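Local coordinates for thioredoxin-like protein (Klebsiella pneumoniae subsp. pneumoniae MGH 78578, PDB 3TY1) that is of uncertain function but probably binds carbohydrate, having the supersandwich fold of galactose mutarotase-like proteins and a tentative assignment as an aldose 1-epimerase, at residues A[30-38]-A[49-57]; A[187-195]-A[343-353]. All blocks are in the same frame, centred on the assembly; numbering follows the deposited sequence. Where two conformers were deposited one is given.

Contact 1 (A[30-38]-A[49-57])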
loop_
_atom_site.group_PDB
_atom_site.type_symbol
_atom_site.label_atom_id
_atom_site.label_comp_id
_atom_site.label_asym_id
_atom_site.label_seq_id
_atom_site.Cartn_x
_atom_site.Cartn_y
_atom_site.Cartn_z
ATOM N N ASP A 30 21.002 18.861 35.299
ATOM C CA ASP A 30 19.805 18.921 36.126
ATOM C C ASP A 30 18.981 17.629 35.801
ATOM O O ASP A 30 19.520 16.551 35.947
ATOM C CB ASP A 30 19.043 20.219 35.817
ATOM C CG ASP A 30 19.916 21.468 35.992
ATOM O OD1 ASP A 30 20.845 21.471 36.840
ATOM O OD2 ASP A 30 19.672 22.450 35.275
ATOM N N HIS A 31 17.752 17.736 35.299
ATOM C CA HIS A 31 16.904 16.573 35.071
ATOM C C HIS A 31 17.471 15.706 33.951
ATOM O O HIS A 31 17.710 16.239 32.855
ATOM C CB HIS A 31 15.494 17.023 34.704
ATOM C CG HIS A 31 14.728 17.635 35.842
ATOM N ND1 HIS A 31 14.035 16.870 36.755
ATOM C CD2 HIS A 31 14.502 18.930 36.188
ATOM C CE1 HIS A 31 13.444 17.662 37.632
ATOM N NE2 HIS A 31 13.702 18.916 37.304
ATOM N N ALA A 32 17.697 14.407 34.233
ATOM C CA ALA A 32 18.240 13.459 33.257
ATOM C C ALA A 32 17.207 13.053 32.239
ATOM O O ALA A 32 16.052 12.808 32.568
ATOM C CB ALA A 32 18.774 12.215 33.933
ATOM N N PHE A 33 17.653 12.891 31.002
ATOM C CA PHE A 33 16.784 12.455 29.950
ATOM C C PHE A 33 17.574 11.898 28.766
ATOM O O PHE A 33 18.795 12.068 28.648
ATOM C CB PHE A 33 15.892 13.624 29.473
ATOM C CG PHE A 33 16.639 14.746 28.822
ATOM C CD1 PHE A 33 16.902 14.718 27.442
ATOM C CD2 PHE A 33 17.057 15.830 29.552
ATOM C CE1 PHE A 33 17.591 15.760 26.836
ATOM C CE2 PHE A 33 17.738 16.899 28.930
ATOM C CZ PHE A 33 18.003 16.847 27.580
ATOM N N SER A 34 16.863 11.231 27.891
ATOM C CA SER A 34 17.437 10.813 26.612
ATOM C C SER A 34 16.350 10.953 25.573
ATOM O O SER A 34 15.166 11.032 25.924
ATOM C CB SER A 34 17.950 9.389 26.673
ATOM O OG SER A 34 16.875 8.484 26.809
ATOM N N ILE A 35 16.766 11.080 24.315
ATOM C CA ILE A 35 15.837 11.173 23.187
ATOM C C ILE A 35 16.329 10.110 22.205
ATOM O O ILE A 35 17.524 10.097 21.852
ATOM C CB ILE A 35 15.811 12.588 22.520
ATOM C CG1 ILE A 35 15.584 13.665 23.592
ATOM C CG2 ILE A 35 14.727 12.631 21.449
ATOM C CD1 ILE A 35 15.795 15.115 23.122
ATOM N N GLU A 36 15.429 9.217 21.817
ATOM C CA GLU A 36 15.775 8.084 20.973
ATOM C C GLU A 36 14.775 7.823 19.868
ATOM O O GLU A 36 13.543 7.753 20.119
ATOM C CB GLU A 36 15.903 6.801 21.830
ATOM C CG GLU A 36 16.359 5.591 21.003
ATOM C CD GLU A 36 16.593 4.307 21.818
ATOM O OE1 GLU A 36 16.326 4.292 23.027
ATOM O OE2 GLU A 36 17.042 3.314 21.197
ATOM N N GLN A 37 15.320 7.634 18.652
ATOM C CA GLN A 37 14.559 7.168 17.525
ATOM C C GLN A 37 14.936 5.687 17.296
ATOM O O GLN A 37 16.111 5.320 17.309
ATOM C CB GLN A 37 14.805 7.983 16.260
ATOM C CG GLN A 37 13.998 7.490 15.055
ATOM C CD GLN A 37 13.958 8.474 13.908
ATOM O OE1 GLN A 37 13.024 9.264 13.824
ATOM N NE2 GLN A 37 14.958 8.439 13.019
ATOM N N LYS A 38 13.924 4.869 17.096
ATOM C CA LYS A 38 14.064 3.473 16.891
ATOM C C LYS A 38 13.247 3.040 15.698
ATOM O O LYS A 38 12.043 3.370 15.594
ATOM C CB LYS A 38 13.639 2.781 18.190
ATOM C CG LYS A 38 13.776 1.273 18.225
ATOM C CD LYS A 38 13.432 0.656 19.640
ATOM C CE LYS A 38 14.336 1.170 20.766
ATOM N NZ LYS A 38 14.249 0.392 22.058
ATOM N N LYS A 49 8.888 3.967 12.474
ATOM C CA LYS A 49 9.742 4.573 13.493
ATOM C C LYS A 49 8.943 5.077 14.698
ATOM O O LYS A 49 7.788 5.510 14.557
ATOM C CB LYS A 49 10.456 5.741 12.900
ATOM C CG LYS A 49 11.437 5.451 11.780
ATOM C CD LYS A 49 11.954 6.755 11.154
ATOM C CE LYS A 49 10.938 7.385 10.160
ATOM N NZ LYS A 49 11.377 8.709 9.649
ATOM N N ILE A 50 9.569 5.007 15.866
ATOM C CA ILE A 50 9.105 5.700 17.063
ATOM C C ILE A 50 10.213 6.631 17.523
ATOM O O ILE A 50 11.417 6.375 17.269
ATOM C CB ILE A 50 8.658 4.771 18.232
ATOM C CG1 ILE A 50 9.731 3.788 18.642
ATOM C CG2 ILE A 50 7.330 4.076 17.853
ATOM C CD1 ILE A 50 9.394 3.044 19.938
ATOM N N LEU A 51 9.803 7.723 18.165
ATOM C CA LEU A 51 10.739 8.703 18.688
ATOM C C LEU A 51 10.257 9.005 20.097
ATOM O O LEU A 51 9.092 9.393 20.290
ATOM C CB LEU A 51 10.781 9.931 17.783
ATOM C CG LEU A 51 11.595 11.151 18.181
ATOM C CD1 LEU A 51 13.043 10.812 18.364
ATOM C CD2 LEU A 51 11.416 12.262 17.047
ATOM N N THR A 52 11.140 8.812 21.068
ATOM C CA THR A 52 10.787 8.887 22.461
ATOM C C THR A 52 11.679 9.831 23.254
ATOM O O THR A 52 12.911 9.749 23.174
ATOM C CB THR A 52 10.920 7.481 23.101
ATOM O OG1 THR A 52 10.168 6.512 22.324
ATOM C CG2 THR A 52 10.409 7.531 24.552
ATOM N N ILE A 53 11.068 10.690 24.056
ATOM C CA ILE A 53 11.772 11.422 25.091
ATOM C C ILE A 53 11.646 10.590 26.379
ATOM O O ILE A 53 10.540 10.415 26.887
ATOM C CB ILE A 53 11.161 12.792 25.376
ATOM C CG1 ILE A 53 11.229 13.673 24.115
ATOM C CG2 ILE A 53 11.906 13.413 26.634
ATOM C CD1 ILE A 53 10.392 15.014 24.216
ATOM N N HIS A 54 12.762 10.058 26.875
ATOM C CA HIS A 54 12.758 9.287 28.120
ATOM C C HIS A 54 13.191 10.211 29.248
ATOM O O HIS A 54 14.260 10.800 29.181
ATOM C CB HIS A 54 13.758 8.139 28.090
ATOM C CG HIS A 54 13.495 7.095 27.046
ATOM N ND1 HIS A 54 12.708 5.979 27.286
ATOM C CD2 HIS A 54 13.957 6.965 25.769
ATOM C CE1 HIS A 54 12.692 5.215 26.202
ATOM N NE2 HIS A 54 13.442 5.785 25.267
ATOM N N SER A 55 12.386 10.324 30.290
ATOM C CA SER A 55 12.718 11.138 31.450
ATOM C C SER A 55 12.989 10.259 32.667
ATOM O O SER A 55 12.328 9.220 32.848
ATOM C CB SER A 55 11.561 12.054 31.742
ATOM O OG SER A 55 11.474 13.068 30.762
ATOM N N LYS A 56 13.923 10.673 33.516
ATOM C CA LYS A 56 14.113 9.944 34.761
ATOM C C LYS A 56 12.921 10.234 35.706
ATOM O O LYS A 56 12.279 9.287 36.158
ATOM C CB LYS A 56 15.454 10.268 35.431
ATOM C CG LYS A 56 15.766 9.338 36.631
ATOM C CD LYS A 56 17.251 9.344 37.034
ATOM C CE LYS A 56 17.724 10.732 37.465
ATOM N NZ LYS A 56 19.128 10.748 37.957
ATOM N N ASP A 57 12.578 11.525 35.890
ATOM C CA ASP A 57 11.618 12.018 36.865
ATOM C C ASP A 57 10.539 12.913 36.222
ATOM O O ASP A 57 10.161 13.913 36.796
ATOM C CB ASP A 57 12.420 12.846 37.907
ATOM C CG ASP A 57 13.332 13.902 37.244
ATOM O OD1 ASP A 57 13.142 14.177 36.045
ATOM O OD2 ASP A 57 14.249 14.440 37.886
HETATM O O HOH W 1 16.436 13.537 36.832
HETATM O O HOH W 2 12.019 5.566 20.745
HETATM O O HOH W 3 13.329 4.191 22.767
HETATM O O HOH W 4 11.983 10.455 11.667
#
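Ser34 and His54 face each other across a hydrogen-bonded pair of the two strands, with Ser34 OG 3.4 Å from CB of His54. Six backbone hydrogen bonds link Ser34, Glu36 and Lys38 to His54, Thr52 and Ile50, whose side chains share one face. There the His54 ring is flanked by Thr52, whose CG2 lies 3.5 Å above the centre of one ring face. Glu36 runs extended, CG trans to the backbone N (chi1 -176°), and its OE1 stays 3.9 Å from His54 NE2; a water spans that gap, though its bond to OE1 is weak. The other face is largely apolar. CG2 of Ile35 touches CD1 of Leu51 at 4.0 Å, and Ile53 lies beside them; all three also pack on strand 146-152 or strand 159-169. At one end CD of Lys49 rests 3.8 Å from the amide carbon CD of Gln37, while their polar ends share a water and have stronger partners in Asp15 and the carbonyl of Gly17, respectively. At the other end, where the backbones part, ND1 of His31 donates a hydrogen bond to OD2 of Asp57 at 2.7 Å, ring and carboxylate planes 68° apart. Asp57 has two conformers, and this bond holds in one of them, so it is doubtful as a fixed link. One largely apolar face and one mostly polar face, in regular antiparallel register, make this a two-stranded β-hairpin within a six-stranded sheet that packs against a larger one.

Contact 2 (A[187-195]-A[343-353]). With SO4 (sulfate ion), chain H.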
loop_
_atom_site.group_PDB
_atom_site.type_symbol
_atom_site.label_atom_id
_atom_site.label_comp_id
_atom_site.label_asym_id
_atom_site.label_seq_id
_atom_site.Cartn_x
_atom_site.Cartn_y
_atom_site.Cartn_z
ATOM N N SER A 187 8.877 18.287 33.851
ATOM C CA SER A 187 7.538 18.852 33.875
ATOM C C SER A 187 6.479 17.753 33.798
ATOM O O SER A 187 6.728 16.659 33.258
ATOM C CB SER A 187 7.327 19.771 32.642
ATOM O OG SER A 187 6.051 20.434 32.757
ATOM N N ASN A 188 5.270 18.070 34.251
ATOM C CA ASN A 188 4.125 17.176 34.068
ATOM C C ASN A 188 3.250 17.620 32.874
ATOM O O ASN A 188 2.152 17.108 32.715
ATOM C CB ASN A 188 3.253 17.080 35.359
ATOM C CG ASN A 188 2.575 18.379 35.711
ATOM O OD1 ASN A 188 3.066 19.451 35.329
ATOM N ND2 ASN A 188 1.445 18.314 36.467
ATOM N N SER A 189 3.697 18.598 32.080
ATOM C CA SER A 189 2.954 19.007 30.916
ATOM C C SER A 189 3.816 19.051 29.675
ATOM O O SER A 189 5.044 19.131 29.753
ATOM C CB SER A 189 2.318 20.386 31.117
ATOM O OG SER A 189 3.322 21.372 31.140
ATOM N N PHE A 190 3.162 18.990 28.519
ATOM C CA PHE A 190 3.832 19.210 27.237
ATOM C C PHE A 190 2.875 20.048 26.402
ATOM O O PHE A 190 1.708 20.139 26.738
ATOM C CB PHE A 190 4.213 17.918 26.511
ATOM C CG PHE A 190 3.065 17.074 26.079
ATOM C CD1 PHE A 190 2.595 16.025 26.898
ATOM C CD2 PHE A 190 2.472 17.277 24.841
ATOM C CE1 PHE A 190 1.541 15.241 26.489
ATOM C CE2 PHE A 190 1.417 16.497 24.433
ATOM C CZ PHE A 190 0.974 15.464 25.233
ATOM N N SER A 191 3.378 20.682 25.348
ATOM C CA SER A 191 2.504 21.495 24.514
ATOM C C SER A 191 2.738 21.162 23.054
ATOM O O SER A 191 3.807 20.675 22.683
ATOM C CB SER A 191 2.728 22.985 24.788
ATOM O OG SER A 191 4.055 23.340 24.461
ATOM N N LEU A 192 1.702 21.392 22.250
ATOM C CA LEU A 192 1.765 21.303 20.806
ATOM C C LEU A 192 1.602 22.717 20.267
ATOM O O LEU A 192 0.760 23.465 20.754
ATOM C CB LEU A 192 0.610 20.447 20.266
ATOM C CG LEU A 192 0.543 19.015 20.781
ATOM C CD1 LEU A 192 -0.630 18.268 20.073
ATOM C CD2 LEU A 192 1.886 18.324 20.522
ATOM N N HIS A 193 2.371 23.036 19.237
ATOM C CA HIS A 193 2.323 24.285 18.506
ATOM C C HIS A 193 2.467 23.946 17.053
ATOM O O HIS A 193 3.531 24.085 16.475
ATOM C CB HIS A 193 3.419 25.223 18.988
ATOM C CG HIS A 193 3.235 25.626 20.410
ATOM N ND1 HIS A 193 2.283 26.545 20.801
ATOM C CD2 HIS A 193 3.812 25.172 21.547
ATOM C CE1 HIS A 193 2.320 26.672 22.116
ATOM N NE2 HIS A 193 3.251 25.865 22.590
ATOM N N ASP A 194 1.387 23.428 16.476
ATOM C CA ASP A 194 1.375 23.031 15.091
ATOM C C ASP A 194 1.024 24.240 14.228
ATOM O O ASP A 194 0.260 25.122 14.662
ATOM C CB ASP A 194 0.349 21.893 14.813
ATOM C CG ASP A 194 0.555 20.666 15.675
ATOM O OD1 ASP A 194 1.698 20.406 16.162
ATOM O OD2 ASP A 194 -0.460 19.953 15.894
ATOM N N VAL A 195 1.550 24.258 13.005
ATOM C CA VAL A 195 1.241 25.293 12.031
ATOM C C VAL A 195 0.889 24.639 10.683
ATOM O O VAL A 195 1.730 24.015 10.053
ATOM C CB VAL A 195 2.408 26.304 11.815
ATOM C CG1 VAL A 195 1.973 27.419 10.833
ATOM C CG2 VAL A 195 2.901 26.909 13.147
ATOM N N ALA A 343 -2.532 28.511 9.649
ATOM C CA ALA A 343 -3.427 28.372 10.777
ATOM C C ALA A 343 -2.599 27.722 11.884
ATOM O O ALA A 343 -1.927 26.705 11.625
ATOM C CB ALA A 343 -4.571 27.480 10.411
ATOM N N GLN A 344 -2.671 28.273 13.096
ATOM C CA GLN A 344 -1.945 27.752 14.256
ATOM C C GLN A 344 -2.845 26.939 15.158
ATOM O O GLN A 344 -4.040 27.188 15.244
ATOM C CB GLN A 344 -1.312 28.908 15.065
ATOM C CG GLN A 344 -0.258 29.731 14.309
ATOM C CD GLN A 344 -0.839 30.731 13.300
ATOM O OE1 GLN A 344 -1.997 31.154 13.422
ATOM N NE2 GLN A 344 -0.033 31.102 12.287
ATOM N N PHE A 345 -2.250 25.953 15.834
ATOM C CA PHE A 345 -2.932 25.087 16.794
ATOM C C PHE A 345 -2.014 24.947 18.021
ATOM O O PHE A 345 -0.974 24.285 17.966
ATOM C CB PHE A 345 -3.286 23.741 16.128
ATOM C CG PHE A 345 -4.110 23.927 14.871
ATOM C CD1 PHE A 345 -5.469 24.173 14.947
ATOM C CD2 PHE A 345 -3.500 23.938 13.621
ATOM C CE1 PHE A 345 -6.225 24.421 13.792
ATOM C CE2 PHE A 345 -4.250 24.163 12.452
ATOM C CZ PHE A 345 -5.612 24.410 12.547
ATOM N N ASP A 346 -2.408 25.614 19.108
ATOM C CA ASP A 346 -1.656 25.676 20.367
ATOM C C ASP A 346 -2.472 24.931 21.435
ATOM O O ASP A 346 -3.618 25.321 21.726
ATOM C CB ASP A 346 -1.457 27.135 20.769
ATOM C CG ASP A 346 -0.765 27.934 19.705
ATOM O OD1 ASP A 346 0.330 27.511 19.248
ATOM O OD2 ASP A 346 -1.340 28.989 19.303
ATOM N N LEU A 347 -1.916 23.831 21.944
ATOM C CA LEU A 347 -2.563 23.016 22.970
ATOM C C LEU A 347 -1.578 22.681 24.068
ATOM O O LEU A 347 -0.399 22.461 23.794
ATOM C CB LEU A 347 -3.153 21.714 22.393
ATOM C CG LEU A 347 -4.235 21.795 21.311
ATOM C CD1 LEU A 347 -3.584 21.881 19.940
ATOM C CD2 LEU A 347 -5.149 20.560 21.414
ATOM N N THR A 348 -2.052 22.652 25.305
ATOM C CA THR A 348 -1.224 22.192 26.433
ATOM C C THR A 348 -1.925 21.021 27.104
ATOM O O THR A 348 -3.095 21.121 27.486
ATOM C CB THR A 348 -0.976 23.328 27.449
ATOM O OG1 THR A 348 -0.391 24.432 26.754
ATOM C CG2 THR A 348 -0.034 22.872 28.518
ATOM N N TYR A 349 -1.203 19.928 27.232
ATOM C CA TYR A 349 -1.642 18.688 27.872
ATOM C C TYR A 349 -0.910 18.534 29.198
ATOM O O TYR A 349 0.336 18.655 29.259
ATOM C CB TYR A 349 -1.278 17.500 26.985
ATOM C CG TYR A 349 -2.040 17.389 25.705
ATOM C CD1 TYR A 349 -1.779 18.242 24.611
ATOM C CD2 TYR A 349 -3.045 16.442 25.568
ATOM C CE1 TYR A 349 -2.515 18.136 23.416
ATOM C CE2 TYR A 349 -3.785 16.318 24.374
ATOM C CZ TYR A 349 -3.510 17.180 23.310
ATOM O OH TYR A 349 -4.238 17.041 22.148
ATOM N N THR A 350 -1.670 18.334 30.276
ATOM C CA THR A 350 -1.079 18.234 31.581
ATOM C C THR A 350 -1.512 16.927 32.230
ATOM O O THR A 350 -2.716 16.619 32.319
ATOM C CB THR A 350 -1.481 19.406 32.491
ATOM O OG1 THR A 350 -1.239 20.658 31.825
ATOM C CG2 THR A 350 -0.712 19.354 33.831
ATOM N N LEU A 351 -0.538 16.194 32.732
ATOM C CA LEU A 351 -0.788 14.979 33.488
ATOM C C LEU A 351 -0.923 15.406 34.969
ATOM O O LEU A 351 0.039 15.845 35.632
ATOM C CB LEU A 351 0.336 13.957 33.265
ATOM C CG LEU A 351 0.010 12.520 33.748
ATOM C CD1 LEU A 351 -1.223 12.012 33.005
ATOM C CD2 LEU A 351 1.176 11.567 33.546
ATOM N N LEU A 352 -2.147 15.290 35.467
ATOM C CA LEU A 352 -2.515 15.703 36.813
ATOM C C LEU A 352 -2.286 14.494 37.711
ATOM O O LEU A 352 -2.809 13.389 37.449
ATOM C CB LEU A 352 -3.985 16.157 36.810
ATOM C CG LEU A 352 -4.454 17.159 35.711
ATOM C CD1 LEU A 352 -5.967 17.289 35.722
ATOM C CD2 LEU A 352 -3.772 18.531 35.839
ATOM N N HIS A 353 -1.428 14.645 38.722
ATOM C CA HIS A 353 -1.000 13.466 39.518
ATOM C C HIS A 353 -1.198 13.644 41.023
ATOM O O HIS A 353 -0.626 12.903 41.802
ATOM C CB HIS A 353 0.443 13.076 39.179
ATOM C CG HIS A 353 1.453 14.174 39.388
ATOM N ND1 HIS A 353 2.113 14.363 40.581
ATOM C CD2 HIS A 353 1.918 15.129 38.546
ATOM C CE1 HIS A 353 2.936 15.397 40.466
ATOM N NE2 HIS A 353 2.831 15.885 39.240
HETATM S S SO4 H . 4.695 26.786 25.668
HETATM O O1 SO4 H . 4.748 26.438 27.091
HETATM O O2 SO4 H . 4.730 28.230 25.458
HETATM O O3 SO4 H . 5.854 26.201 25.003
HETATM O O4 SO4 H . 3.442 26.285 25.089
HETATM O O HOH W 5 1.331 26.989 16.679
#
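Phe190 and Tyr349 form the tight side of this strand pair. Their rings are almost parallel, planes 4° apart, but slid so far that they barely overlap; CB of Tyr349 instead lies over one face of the Phe190 ring, a CH-pi contact 3.8 Å from the centroid. Leu192 follows, its CD1 meeting CE1 of Tyr349 at 3.8 Å, and strand 114-119 covers both residues. Buried Asp194 continues this face: its OD2 makes a salt bridge to Arg116 and a hydrogen bond with Tyr210, while Tyr349 OH bonds Ser212.

The opposite face is polar and looser. Ser189 and Thr350 touch through CB and OG1 at 3.6 Å. His193, its ring placed beside the backbone N (chi1 -64°), donates from ND1 to Asp346 OD1 at 2.7 Å, a nearly straight bond (164°) arriving on the anti side but tilted well out of the carboxylate plane. NE2 lies close to O4 of a sulfate, probably from the crystallisation liquor, at a distance too short to be trusted in detail. Paired backbone bonds join Phe190, Leu192 and Asp194 to Tyr349, Leu347 and Phe345. Such a regular antiparallel ladder between central strands belongs to the large sheet of the galactose mutarotase-like β-supersandwich.

Contact 1 and contact 2 lie in different sheets of the same chain, with centres about 18 Å apart and nearest atoms about 5 Å apart, so they do not touch. Contact 1 is complete well before the first strand of contact 2 begins: residues 30-57 form a local hairpin, whereas 187-195 and 343-353 are brought together from 148 residues apart. Strand 159-169, which receives Ile35, Leu51 and Ile53 of contact 1, belongs to the ten-stranded sheet that contains contact 2, with strand 173-183 lying between it and strand 189-198. A sulfate, probably from the crystallisation liquor, lies at the His193 ring edge, and a sulfate also lies about 4 Å from the Lys49 side chain; neither site identifies an active site.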